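Side-chain contacts in Bd3460 (Bdellovibrio bacteriovorus, PDB 5CEC), which binds the predatory endopeptidase Bd3459 through its ankyrin repeats, probably as an immunity protein that shields the predator from its own enzyme: residues Ala70-Asn75 against Val104-Tyr109; Asn88-Leu91 against Glu97-Leu100; Asn121-Val126 against Lys154-Lys159; Ala138-Lys143 against Leu168-Arg173; Thr145-Leu150 against Ile180-Lys185. All blocks are in the same frame, centred on the assembly; numbering follows the deposited sequence.

In the fold
Followed from the N terminus, the chain first closes a loop at interaction 1, where the ends of helices 66-72 and 99-105 meet. Interaction 2 is enclosed within this span and closes a much shorter loop, setting residues 88-91 against the start of helix 99-105. Only after this does interaction 3 open, tying the loops that hold residues 121-126 and 154-159. Its segments alternate along the chain with those of interactions 4 and 5, which also cross each other: interaction 4 joins helices 134-141 and 167-174, interaction 5 helices 143-152 and 177-185. Together they join neighbouring helices and loops along the ankyrin array.

Interaction 1 of 5, residues Ala70-Asn75 against Val104-Tyr109; sequences AAMGGN and VTNDAY
Two successive first helices of the ankyrin stack, 66-72 and 99-105, meet at their C-terminal ends, where Met72 faces Asn106 and Gly74 faces Ala108. Both helices finish in Schellman motifs. In the first, Gly74 has positive phi, and the bond from Asn75 N to Ala70 O (2.9 Å) turns the chain back on the last helical turn. In the second, Asp107 plays the same part, its N bonding to Val104 O. The facing residues are offset by one from the equivalent positions: Gly74 meets Ala108, the residue after its counterpart Asp107. Ala108 CB points at the neighbouring turn and rests against Ala71 O at 3.6 Å and against the bare CA of Gly74 at an equal distance, so the methyl sits close to the backbone itself.

The other half of the contact is made by longer side chains, which cross obliquely. With CG set opposite its backbone N (chi1 173°), Met72 lays that methylene 3.7 Å from ND2 of Asn106, while its far end, bent at chi3, leads away and touches Met64. Asn106 CB lies 3.5 Å from Met72 O. Just beyond, Bd3459 packs its Tyr388 on Met72 and its Trp395 on Asn106.

No hydrogen bond crosses between the two segments. Adhesion therefore comes from van der Waals contact, methyl on CA and carbon on carbonyl oxygen or amide, while ND2 of Asn106 bonds to Phe102 O within its own helix end and Asp107 turns to the partner protein, in a salt bridge with Lys403 of Bd3459.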
# COMPACT_ATOMS: atom_id res chain seq x y z
N ALA B 70 11.75 -1.29 11.99
CA ALA B 70 12.02 -1.63 10.60
C ALA B 70 11.17 -2.82 10.15
O ALA B 70 10.69 -2.85 9.02
CB ALA B 70 13.49 -1.94 10.41
N ALA B 71 11.04 -3.82 11.01
CA ALA B 71 10.26 -5.01 10.70
C ALA B 71 8.77 -4.70 10.53
O ALA B 71 8.17 -5.16 9.56
CB ALA B 71 10.46 -6.06 11.76
N MET B 72 8.22 -3.94 11.47
CA MET B 72 6.80 -3.55 11.45
C MET B 72 6.47 -2.76 10.19
O MET B 72 5.41 -2.92 9.60
CB MET B 72 6.45 -2.70 12.68
CG MET B 72 5.05 -2.09 12.71
SD MET B 72 4.64 -1.40 14.32
CE MET B 72 6.14 -0.54 14.57
N GLY B 73 7.41 -1.91 9.77
CA GLY B 73 7.23 -1.09 8.58
C GLY B 73 7.55 -1.79 7.27
O GLY B 73 7.44 -1.18 6.21
N GLY B 74 7.97 -3.06 7.34
CA GLY B 74 8.26 -3.84 6.15
C GLY B 74 9.47 -3.35 5.37
O GLY B 74 9.51 -3.44 4.14
N ASN B 75 10.48 -2.88 6.10
CA ASN B 75 11.61 -2.18 5.50
C ASN B 75 12.79 -3.14 5.46
O ASN B 75 13.64 -3.15 6.35
CB ASN B 75 11.86 -0.90 6.27
CG ASN B 75 10.66 0.03 6.22
OD1 ASN B 75 10.04 0.20 5.17
ND2 ASN B 75 10.34 0.65 7.34
N VAL B 104 5.63 -10.62 10.82
CA VAL B 104 4.54 -11.52 10.45
C VAL B 104 3.20 -10.84 10.63
O VAL B 104 2.34 -10.85 9.73
CB VAL B 104 4.65 -12.85 11.22
CG1 VAL B 104 3.37 -13.65 11.13
CG2 VAL B 104 5.85 -13.61 10.68
N THR B 105 2.99 -10.22 11.79
CA THR B 105 1.68 -9.66 12.09
C THR B 105 1.34 -8.43 11.25
O THR B 105 0.16 -8.11 11.10
CB THR B 105 1.52 -9.29 13.57
OG1 THR B 105 2.51 -8.35 13.93
CG2 THR B 105 1.61 -10.53 14.47
N ASN B 106 2.34 -7.76 10.70
CA ASN B 106 2.12 -6.65 9.78
C ASN B 106 2.28 -7.03 8.31
O ASN B 106 2.37 -6.15 7.47
CB ASN B 106 3.01 -5.46 10.16
CG ASN B 106 2.50 -4.74 11.41
OD1 ASN B 106 1.65 -3.83 11.31
ND2 ASN B 106 3.01 -5.12 12.58
N ASP B 107 2.24 -8.33 8.02
CA ASP B 107 2.30 -8.87 6.66
C ASP B 107 3.56 -8.48 5.91
O ASP B 107 3.59 -8.49 4.68
CB ASP B 107 1.04 -8.50 5.85
CG ASP B 107 -0.23 -9.15 6.35
OD1 ASP B 107 -0.31 -9.66 7.46
OD2 ASP B 107 -1.22 -9.18 5.62
N ALA B 108 4.66 -8.27 6.65
CA ALA B 108 5.97 -8.04 6.07
C ALA B 108 6.70 -9.37 5.96
O ALA B 108 7.64 -9.66 6.67
CB ALA B 108 6.77 -7.05 6.88
N TYR B 109 6.21 -10.21 5.05
CA TYR B 109 6.68 -11.57 4.95
C TYR B 109 8.04 -11.70 4.28
O TYR B 109 8.77 -12.64 4.58
CB TYR B 109 5.62 -12.44 4.28
CG TYR B 109 4.53 -12.80 5.27
CD1 TYR B 109 4.76 -13.73 6.27
CD2 TYR B 109 3.27 -12.17 5.26
CE1 TYR B 109 3.80 -14.07 7.21
CE2 TYR B 109 2.30 -12.49 6.20
CZ TYR B 109 2.56 -13.44 7.17
OH TYR B 109 1.62 -13.82 8.09

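Interaction 2 of 5, residues Asn88-Leu91 against Glu97-Leu100; sequences NLEL and ETAL
Thr98 packs against Glu90 and the carbonyls of Leu89 and Leu91 at the entry to an ankyrin first helix. It occupies the N-cap position of helix 99-105, the place of the threonine in the family's TPLH motif.

Direct contacts are few and gentle. Leu91 O receives the CA-H of Thr98, with CA to O at 3.3 Å and an angle of 156° at the hydrogen. Glu90 and Thr98 run side by side and point the same way; the glutamate, folded at chi2, brings OE1 to 3.6 Å from Thr98 CG2.

Water supplies the hydrogen bonds across the gap. One molecule donates to Leu89 O and to Leu91 O (2.7 Å to the latter) and accepts from Ala99 N. A second also donates to Leu89 O and accepts from Leu100 N at 2.9 Å. The first-turn amides of the helix are thus linked to the preceding loop. A third water joins Glu90 OE1 to Thr98 OG1, an oxygen that also caps Ala101 N weakly.

Within the loop, an Asx turn steadies the backbone: Asn88 OD1 accepts from Glu90 N. The other carboxylate oxygen, Glu90 OE2, takes the N-H of Asn121.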
# COMPACT_ATOMS: atom_id res chain seq x y z
N ASN B 88 20.41 -7.66 18.62
CA ASN B 88 19.72 -8.77 19.26
C ASN B 88 18.34 -8.95 18.64
O ASN B 88 17.54 -8.01 18.56
CB ASN B 88 19.61 -8.57 20.79
CG ASN B 88 18.99 -9.80 21.49
OD1 ASN B 88 17.80 -10.00 21.40
ND2 ASN B 88 19.81 -10.66 22.12
N LEU B 89 18.04 -10.18 18.21
CA LEU B 89 16.79 -10.44 17.51
C LEU B 89 15.60 -10.69 18.39
O LEU B 89 14.47 -10.65 17.91
CB LEU B 89 16.95 -11.63 16.55
CG LEU B 89 18.08 -11.60 15.51
CD1 LEU B 89 18.01 -12.79 14.59
CD2 LEU B 89 18.03 -10.31 14.71
N GLU B 90 15.83 -10.91 19.67
CA GLU B 90 14.82 -11.48 20.56
C GLU B 90 14.27 -10.54 21.63
O GLU B 90 13.43 -10.95 22.46
CB GLU B 90 15.35 -12.76 21.19
CG GLU B 90 15.83 -13.79 20.19
CD GLU B 90 14.85 -14.17 19.12
OE1 GLU B 90 13.62 -14.09 19.31
OE2 GLU B 90 15.33 -14.56 18.03
N LEU B 91 14.66 -9.27 21.57
CA LEU B 91 14.04 -8.29 22.46
C LEU B 91 12.56 -8.20 22.13
O LEU B 91 12.13 -8.48 21.01
CB LEU B 91 14.74 -6.95 22.36
CG LEU B 91 16.21 -6.97 22.78
CD1 LEU B 91 16.88 -5.66 22.45
CD2 LEU B 91 16.33 -7.27 24.26
N GLU B 97 6.21 -8.86 21.75
CA GLU B 97 6.56 -9.21 20.38
C GLU B 97 8.00 -8.92 20.04
O GLU B 97 8.53 -7.85 20.30
CB GLU B 97 5.64 -8.49 19.41
CG GLU B 97 4.22 -9.04 19.45
CD GLU B 97 3.30 -8.45 18.40
OE1 GLU B 97 3.40 -7.23 18.14
OE2 GLU B 97 2.46 -9.21 17.87
N THR B 98 8.64 -9.91 19.43
CA THR B 98 9.96 -9.72 18.83
C THR B 98 9.78 -9.10 17.43
O THR B 98 8.64 -9.00 16.89
CB THR B 98 10.72 -11.02 18.65
OG1 THR B 98 10.04 -11.81 17.68
CG2 THR B 98 10.87 -11.80 19.97
N ALA B 99 10.88 -8.65 16.85
CA ALA B 99 10.87 -8.14 15.48
C ALA B 99 10.20 -9.09 14.49
O ALA B 99 9.45 -8.65 13.62
CB ALA B 99 12.27 -7.80 14.98
N LEU B 100 10.46 -10.39 14.64
CA LEU B 100 9.84 -11.36 13.74
C LEU B 100 8.33 -11.37 13.91
O LEU B 100 7.59 -11.46 12.90
CB LEU B 100 10.44 -12.75 13.96
CG LEU B 100 9.83 -13.87 13.11
CD1 LEU B 100 9.88 -13.58 11.60
CD2 LEU B 100 10.54 -15.19 13.40
O HOH W 1 13.22 -8.28 18.54
O HOH W 2 12.85 -11.60 15.83
O HOH W 3 11.94 -13.89 17.18

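Interaction 3 of 5, residues Asn121-Val126 against Lys154-Lys159; sequences NVDIIV and KSLINK
A salt bridge between Asp123 and Lys159 spans two connecting loops of the ankyrin array. Lys159 NZ donates to Asp123 OD1 at 2.7 Å, using the syn lone pair of that oxygen. The fully extended lysine meets the aspartate at about a right angle, its CE and CD also passing close to OD1. Asp123 CG lies opposite its backbone N (chi1 -174°), a torsion that carries the carboxylate across to the lysine.

A bridging water gives the ammonium group a second acceptor: it takes a hydrogen bond from NZ at 3.0 Å and donates to the backbone oxygen of Asp123. Lys159 thus holds the side chain of Asp123 directly and its main chain through water, which would be expected to favour the charged form of the lysine. The N-H of Asp123 is satisfied locally by Asn121 OD1 in an Asx turn, a bond of 3.1 Å reaching that oxygen from well above the amide plane.

Leu156 divides its methyls: CD2 lies 3.6 Å from the carboxylate oxygen OD1 of Asp123, while CD1 makes the apolar contact, 3.9 Å from Val122 CG2.

Val122 and Leu156 both continue onto Ile149 of helix 143-152, and Val122 also reaches Leu100 of helix 99-105. Beyond Asp123 the chain enters a hairpin-like finger, with backbone bonds pairing Ile124 with Leu134 and Val126 with Asp132.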
# COMPACT_ATOMS: atom_id res chain seq x y z
N ASN B 121 14.19 -16.60 16.45
CA ASN B 121 13.39 -17.65 17.06
C ASN B 121 11.99 -17.63 16.45
O ASN B 121 11.32 -16.60 16.46
CB ASN B 121 13.31 -17.36 18.56
CG ASN B 121 12.57 -18.38 19.37
OD1 ASN B 121 12.37 -19.51 18.96
ND2 ASN B 121 12.24 -18.00 20.62
N VAL B 122 11.55 -18.79 15.97
CA VAL B 122 10.23 -18.93 15.41
C VAL B 122 9.19 -19.42 16.41
O VAL B 122 7.99 -19.34 16.13
CB VAL B 122 10.21 -19.79 14.13
CG1 VAL B 122 11.15 -19.22 13.08
CG2 VAL B 122 10.59 -21.24 14.44
N ASP B 123 9.64 -19.96 17.55
CA ASP B 123 8.73 -20.44 18.60
C ASP B 123 8.38 -19.29 19.53
O ASP B 123 8.80 -19.23 20.69
CB ASP B 123 9.31 -21.61 19.34
CG ASP B 123 8.35 -22.24 20.33
OD1 ASP B 123 7.15 -21.85 20.37
OD2 ASP B 123 8.79 -23.13 21.09
N ILE B 124 7.55 -18.39 19.01
CA ILE B 124 7.16 -17.17 19.72
C ILE B 124 5.67 -16.97 19.60
O ILE B 124 4.99 -17.65 18.80
CB ILE B 124 7.93 -15.94 19.20
CG1 ILE B 124 7.59 -15.64 17.73
CG2 ILE B 124 9.43 -16.15 19.40
CD1 ILE B 124 8.32 -14.45 17.16
N ILE B 125 5.16 -16.06 20.43
CA ILE B 125 3.74 -15.73 20.53
C ILE B 125 3.51 -14.30 20.07
O ILE B 125 4.28 -13.40 20.39
CB ILE B 125 3.26 -15.86 22.00
CG1 ILE B 125 3.49 -17.28 22.54
CG2 ILE B 125 1.81 -15.46 22.19
CD1 ILE B 125 2.87 -18.39 21.75
N VAL B 126 2.46 -14.11 19.29
CA VAL B 126 2.09 -12.79 18.80
C VAL B 126 1.07 -12.18 19.78
O VAL B 126 0.38 -12.87 20.52
CB VAL B 126 1.58 -12.80 17.34
CG1 VAL B 126 2.63 -13.44 16.43
CG2 VAL B 126 0.24 -13.53 17.16
N LYS B 154 9.35 -28.55 13.53
CA LYS B 154 8.26 -29.35 12.99
C LYS B 154 7.04 -29.37 13.91
O LYS B 154 5.90 -29.32 13.42
CB LYS B 154 8.80 -30.79 12.73
CG LYS B 154 7.82 -31.87 12.25
CD LYS B 154 8.54 -33.22 12.23
CE LYS B 154 7.60 -34.34 11.82
NZ LYS B 154 8.27 -35.66 11.67
N SER B 155 7.28 -29.40 15.23
CA SER B 155 6.19 -29.60 16.18
C SER B 155 5.26 -28.40 16.28
O SER B 155 4.17 -28.52 16.83
CB SER B 155 6.71 -29.97 17.58
OG SER B 155 7.33 -28.88 18.19
N LEU B 156 5.67 -27.24 15.77
CA LEU B 156 4.81 -26.07 15.88
C LEU B 156 3.47 -26.24 15.19
O LEU B 156 2.50 -25.55 15.51
CB LEU B 156 5.51 -24.84 15.39
CG LEU B 156 6.68 -24.38 16.25
CD1 LEU B 156 7.43 -23.27 15.58
CD2 LEU B 156 6.24 -23.95 17.62
N ILE B 157 3.38 -27.19 14.26
CA ILE B 157 2.10 -27.49 13.61
C ILE B 157 0.98 -27.72 14.60
O ILE B 157 -0.17 -27.30 14.33
CB ILE B 157 2.27 -28.66 12.60
CG1 ILE B 157 0.99 -28.90 11.80
CG2 ILE B 157 2.68 -29.95 13.28
CD1 ILE B 157 0.54 -27.75 10.95
N ASN B 158 1.28 -28.35 15.73
CA ASN B 158 0.27 -28.66 16.74
C ASN B 158 0.44 -27.94 18.07
O ASN B 158 -0.20 -28.31 19.05
CB ASN B 158 0.17 -30.17 16.97
CG ASN B 158 -0.36 -30.88 15.75
OD1 ASN B 158 -1.43 -30.51 15.25
ND2 ASN B 158 0.36 -31.88 15.28
N LYS B 159 1.23 -26.87 18.08
CA LYS B 159 1.37 -26.08 19.30
C LYS B 159 0.16 -25.19 19.47
O LYS B 159 -0.13 -24.35 18.63
CB LYS B 159 2.67 -25.26 19.31
CG LYS B 159 2.81 -24.44 20.58
CD LYS B 159 4.15 -23.75 20.74
CE LYS B 159 4.16 -22.81 21.94
NZ LYS B 159 5.53 -22.52 22.43
O HOH W 4 6.65 -19.78 22.67

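Interaction 4 of 5, residues Ala138-Lys143 against Leu168-Arg173; sequences AAQNNK and LFAVAR
Gln140 lays the face of its amide over the methyl of Ala170, and this is the close part of the contact. Ala170 CB stands almost directly above the amide carbon, 3.6 Å from Gln140 CD, and OE1 is equally near. The neighbouring CG follows at 3.9 Å, so the whole flat end of the glutamine spreads over one methyl group. Its CG lies opposite the carbonyl carbon (chi1 -72°) and the chain beyond is extended, which carries the amide over to helix 167-174.

Fit is slacker on the flank of Val171. Its CG2 approaches Gln140 CG only to 4.4 Å, although the CA atoms of these two residues, 6.3 Å apart, are the nearest pair between the segments. Val171 also touches Asp179 and Ile180 of helix 177-185. Ala139 points its CB at residues 168-173 without touching them.

The contact joins two neighbouring helices of the ankyrin stack, 134-141 and 167-174, probably the first helices of adjacent helical pairs, with a glutamine amide from one lying over an alanine of the other.

Past the contact, on the side of Bd3459, Asn141 and Asn142 turn their polar groups to that chain rather than to residues 168-173. Gln400 of Bd3459 packs on Gln140 and accepts from Asn141 ND2, and Ser345 of that chain bonds Asn142 ND2. Asn142 OD1 caps Thr145 N, starting the next helix. Behind, Ala138 O holds the turn by accepting from both Asn141 N and Asn142 N, the latter at 2.7 Å.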
# COMPACT_ATOMS: atom_id res chain seq x y z
N ALA B 138 1.08 -16.91 10.54
CA ALA B 138 1.58 -17.17 9.18
C ALA B 138 0.70 -18.16 8.41
O ALA B 138 0.43 -17.97 7.23
CB ALA B 138 3.01 -17.67 9.25
N ALA B 139 0.21 -19.19 9.09
CA ALA B 139 -0.61 -20.21 8.42
C ALA B 139 -1.86 -19.65 7.82
O ALA B 139 -2.30 -20.11 6.77
CB ALA B 139 -0.95 -21.35 9.37
N GLN B 140 -2.45 -18.66 8.46
CA GLN B 140 -3.64 -18.06 7.89
C GLN B 140 -3.36 -17.22 6.67
O GLN B 140 -4.27 -16.95 5.92
CB GLN B 140 -4.37 -17.20 8.91
CG GLN B 140 -5.08 -17.97 10.01
CD GLN B 140 -6.05 -17.10 10.80
OE1 GLN B 140 -5.72 -16.67 11.91
NE2 GLN B 140 -7.21 -16.82 10.26
N ASN B 141 -2.12 -16.79 6.45
CA ASN B 141 -1.82 -15.69 5.54
C ASN B 141 -0.71 -15.91 4.53
O ASN B 141 -0.79 -15.35 3.45
CB ASN B 141 -1.49 -14.44 6.37
CG ASN B 141 -2.70 -13.93 7.10
OD1 ASN B 141 -3.68 -13.50 6.49
ND2 ASN B 141 -2.69 -14.06 8.42
N ASN B 142 0.38 -16.60 4.87
CA ASN B 142 1.52 -16.73 3.96
C ASN B 142 2.12 -18.10 4.09
O ASN B 142 2.80 -18.39 5.06
CB ASN B 142 2.56 -15.63 4.23
CG ASN B 142 3.62 -15.59 3.17
OD1 ASN B 142 4.50 -16.47 3.12
ND2 ASN B 142 3.54 -14.59 2.28
N LYS B 143 1.88 -18.93 3.08
CA LYS B 143 2.29 -20.31 3.09
C LYS B 143 3.81 -20.49 3.14
O LYS B 143 4.30 -21.35 3.84
CB LYS B 143 1.70 -21.03 1.85
CG LYS B 143 2.04 -22.51 1.70
CD LYS B 143 1.67 -23.03 0.31
CE LYS B 143 0.36 -23.79 0.26
NZ LYS B 143 0.41 -24.80 -0.83
N LEU B 168 -5.19 -25.26 12.71
CA LEU B 168 -6.35 -25.94 12.14
C LEU B 168 -7.66 -25.28 12.54
O LEU B 168 -8.59 -25.22 11.74
CB LEU B 168 -6.35 -27.42 12.54
CG LEU B 168 -7.34 -28.30 11.76
CD1 LEU B 168 -6.90 -28.47 10.31
CD2 LEU B 168 -7.43 -29.67 12.38
N PHE B 169 -7.74 -24.80 13.77
CA PHE B 169 -8.95 -24.12 14.26
C PHE B 169 -9.15 -22.77 13.56
O PHE B 169 -10.27 -22.40 13.20
CB PHE B 169 -8.85 -23.88 15.77
CG PHE B 169 -9.03 -25.11 16.60
CD1 PHE B 169 -8.07 -26.11 16.67
CD2 PHE B 169 -10.18 -25.27 17.34
CE1 PHE B 169 -8.28 -27.22 17.45
CE2 PHE B 169 -10.40 -26.37 18.12
CZ PHE B 169 -9.44 -27.35 18.19
N ALA B 170 -8.07 -22.01 13.41
CA ALA B 170 -8.18 -20.70 12.76
C ALA B 170 -8.64 -20.82 11.32
O ALA B 170 -9.50 -20.08 10.86
CB ALA B 170 -6.85 -19.97 12.83
N VAL B 171 -8.04 -21.76 10.59
CA VAL B 171 -8.41 -22.02 9.22
C VAL B 171 -9.77 -22.67 9.12
O VAL B 171 -10.52 -22.41 8.17
CB VAL B 171 -7.32 -22.83 8.50
CG1 VAL B 171 -7.76 -23.38 7.18
CG2 VAL B 171 -6.03 -22.01 8.44
N ALA B 172 -10.13 -23.49 10.09
CA ALA B 172 -11.50 -24.03 10.13
C ALA B 172 -12.51 -22.90 10.14
O ALA B 172 -13.54 -22.98 9.46
CB ALA B 172 -11.68 -24.93 11.35
N ARG B 173 -12.26 -21.85 10.95
CA ARG B 173 -13.22 -20.72 10.96
C ARG B 173 -13.16 -19.89 9.68
O ARG B 173 -14.21 -19.59 9.08
CB ARG B 173 -12.92 -19.80 12.11
CG ARG B 173 -13.20 -20.37 13.47
CD ARG B 173 -13.28 -19.28 14.51
NE ARG B 173 -13.48 -19.81 15.85
CZ ARG B 173 -12.53 -20.25 16.66
NH1 ARG B 173 -11.25 -20.26 16.29
NH2 ARG B 173 -12.89 -20.71 17.84

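Interaction 5 of 5, residues Thr145-Leu150 against Ile180-Lys185; sequences TAESIL and IDFLIK
Phe182 drives the far end of its ring at helix 143-152, where Ala146 and Glu147 receive it from different directions. The ring stands opposite the backbone N of its residue (chi1 168°), a setting that carries it from helix 177-185 to helix 143-152.

Glu147 comes in at the edge. Its CG lies in the ring plane, 3.6 Å from Phe182 CE1, and its OE2 reaches the same carbon at an equal distance, again near that plane. The carboxylate itself is turned, its plane 47° from that of the ring. An oxygen placed here faces the weakly positive hydrogens of the edge rather than the pi cloud, probably a modestly favourable placement. OE2 also has a long, weak ion pair with Lys186.

Ala146 CB approaches obliquely, 4.0 Å from both CZ and CE2 of Phe182. Lys143, one turn earlier in the same helix, lays its aliphatic chain on Phe182 as well.

Deeper in, Leu183 and Ala146 both pack on Phe135 of helix 134-141. The contact joins helices 143-152 and 177-185, neighbours in the stack of antiparallel helix pairs that makes up an ankyrin solenoid.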
# COMPACT_ATOMS: atom_id res chain seq x y z
N THR B 145 6.11 -18.53 4.46
CA THR B 145 6.64 -18.28 5.80
C THR B 145 6.16 -19.33 6.79
O THR B 145 6.92 -19.76 7.64
CB THR B 145 6.36 -16.84 6.25
OG1 THR B 145 7.16 -15.95 5.47
CG2 THR B 145 6.74 -16.63 7.71
N ALA B 146 4.93 -19.80 6.65
CA ALA B 146 4.48 -20.89 7.51
C ALA B 146 5.43 -22.11 7.35
O ALA B 146 5.80 -22.76 8.34
CB ALA B 146 3.03 -21.26 7.18
N GLU B 147 5.77 -22.44 6.11
CA GLU B 147 6.72 -23.54 5.80
C GLU B 147 8.11 -23.25 6.40
O GLU B 147 8.72 -24.14 6.96
CB GLU B 147 6.80 -23.80 4.29
CG GLU B 147 5.53 -24.39 3.74
CD GLU B 147 5.54 -24.70 2.27
OE1 GLU B 147 6.20 -24.00 1.48
OE2 GLU B 147 4.84 -25.67 1.89
N SER B 148 8.59 -22.02 6.27
CA SER B 148 9.87 -21.67 6.86
C SER B 148 9.91 -21.85 8.37
O SER B 148 10.92 -22.27 8.93
CB SER B 148 10.29 -20.26 6.47
OG SER B 148 10.50 -20.15 5.06
N ILE B 149 8.81 -21.52 9.02
CA ILE B 149 8.70 -21.71 10.47
C ILE B 149 8.78 -23.20 10.81
O ILE B 149 9.52 -23.61 11.70
CB ILE B 149 7.43 -21.03 11.00
CG1 ILE B 149 7.57 -19.52 10.91
CG2 ILE B 149 7.09 -21.49 12.40
CD1 ILE B 149 6.26 -18.78 11.03
N LEU B 150 8.00 -24.02 10.11
CA LEU B 150 7.97 -25.45 10.39
C LEU B 150 9.31 -26.13 10.09
O LEU B 150 9.69 -27.09 10.73
CB LEU B 150 6.88 -26.15 9.58
CG LEU B 150 5.46 -25.75 10.00
CD1 LEU B 150 4.48 -26.47 9.07
CD2 LEU B 150 5.17 -26.07 11.45
N ILE B 180 -6.77 -26.21 4.90
CA ILE B 180 -6.86 -27.41 5.73
C ILE B 180 -5.89 -28.48 5.21
O ILE B 180 -5.14 -29.08 5.98
CB ILE B 180 -8.32 -27.94 5.81
CG1 ILE B 180 -9.27 -26.95 6.47
CG2 ILE B 180 -8.38 -29.32 6.46
CD1 ILE B 180 -9.11 -26.76 7.95
N ASP B 181 -5.89 -28.70 3.90
CA ASP B 181 -5.00 -29.70 3.33
C ASP B 181 -3.54 -29.37 3.59
O ASP B 181 -2.77 -30.27 3.85
CB ASP B 181 -5.24 -29.82 1.81
CG ASP B 181 -6.57 -30.51 1.45
OD1 ASP B 181 -7.20 -31.18 2.29
OD2 ASP B 181 -6.96 -30.40 0.28
N PHE B 182 -3.16 -28.08 3.46
CA PHE B 182 -1.81 -27.66 3.78
C PHE B 182 -1.45 -28.06 5.19
O PHE B 182 -0.36 -28.64 5.40
CB PHE B 182 -1.64 -26.13 3.56
CG PHE B 182 -0.38 -25.56 4.14
CD1 PHE B 182 0.84 -25.77 3.51
CD2 PHE B 182 -0.36 -24.86 5.33
CE1 PHE B 182 2.02 -25.27 4.04
CE2 PHE B 182 0.81 -24.34 5.85
CZ PHE B 182 2.00 -24.55 5.22
N LEU B 183 -2.32 -27.78 6.15
CA LEU B 183 -2.01 -28.08 7.53
C LEU B 183 -1.91 -29.56 7.78
O LEU B 183 -1.01 -30.02 8.50
CB LEU B 183 -2.98 -27.42 8.49
CG LEU B 183 -2.94 -25.88 8.48
CD1 LEU B 183 -4.05 -25.36 9.38
CD2 LEU B 183 -1.60 -25.34 8.94
N ILE B 184 -2.78 -30.33 7.15
CA ILE B 184 -2.73 -31.78 7.28
C ILE B 184 -1.44 -32.32 6.69
O ILE B 184 -0.81 -33.20 7.30
CB ILE B 184 -3.99 -32.41 6.69
CG1 ILE B 184 -5.19 -32.11 7.59
CG2 ILE B 184 -3.80 -33.91 6.51
CD1 ILE B 184 -6.53 -32.55 7.06
N LYS B 185 -1.06 -31.82 5.52
CA LYS B 185 0.19 -32.20 4.87
C LYS B 185 1.41 -31.93 5.75
O LYS B 185 2.39 -32.67 5.68
CB LYS B 185 0.28 -31.54 3.48
CG LYS B 185 -0.62 -32.26 2.46
CD LYS B 185 -0.86 -31.45 1.20
CE LYS B 185 0.41 -31.22 0.43
NZ LYS B 185 0.12 -30.48 -0.84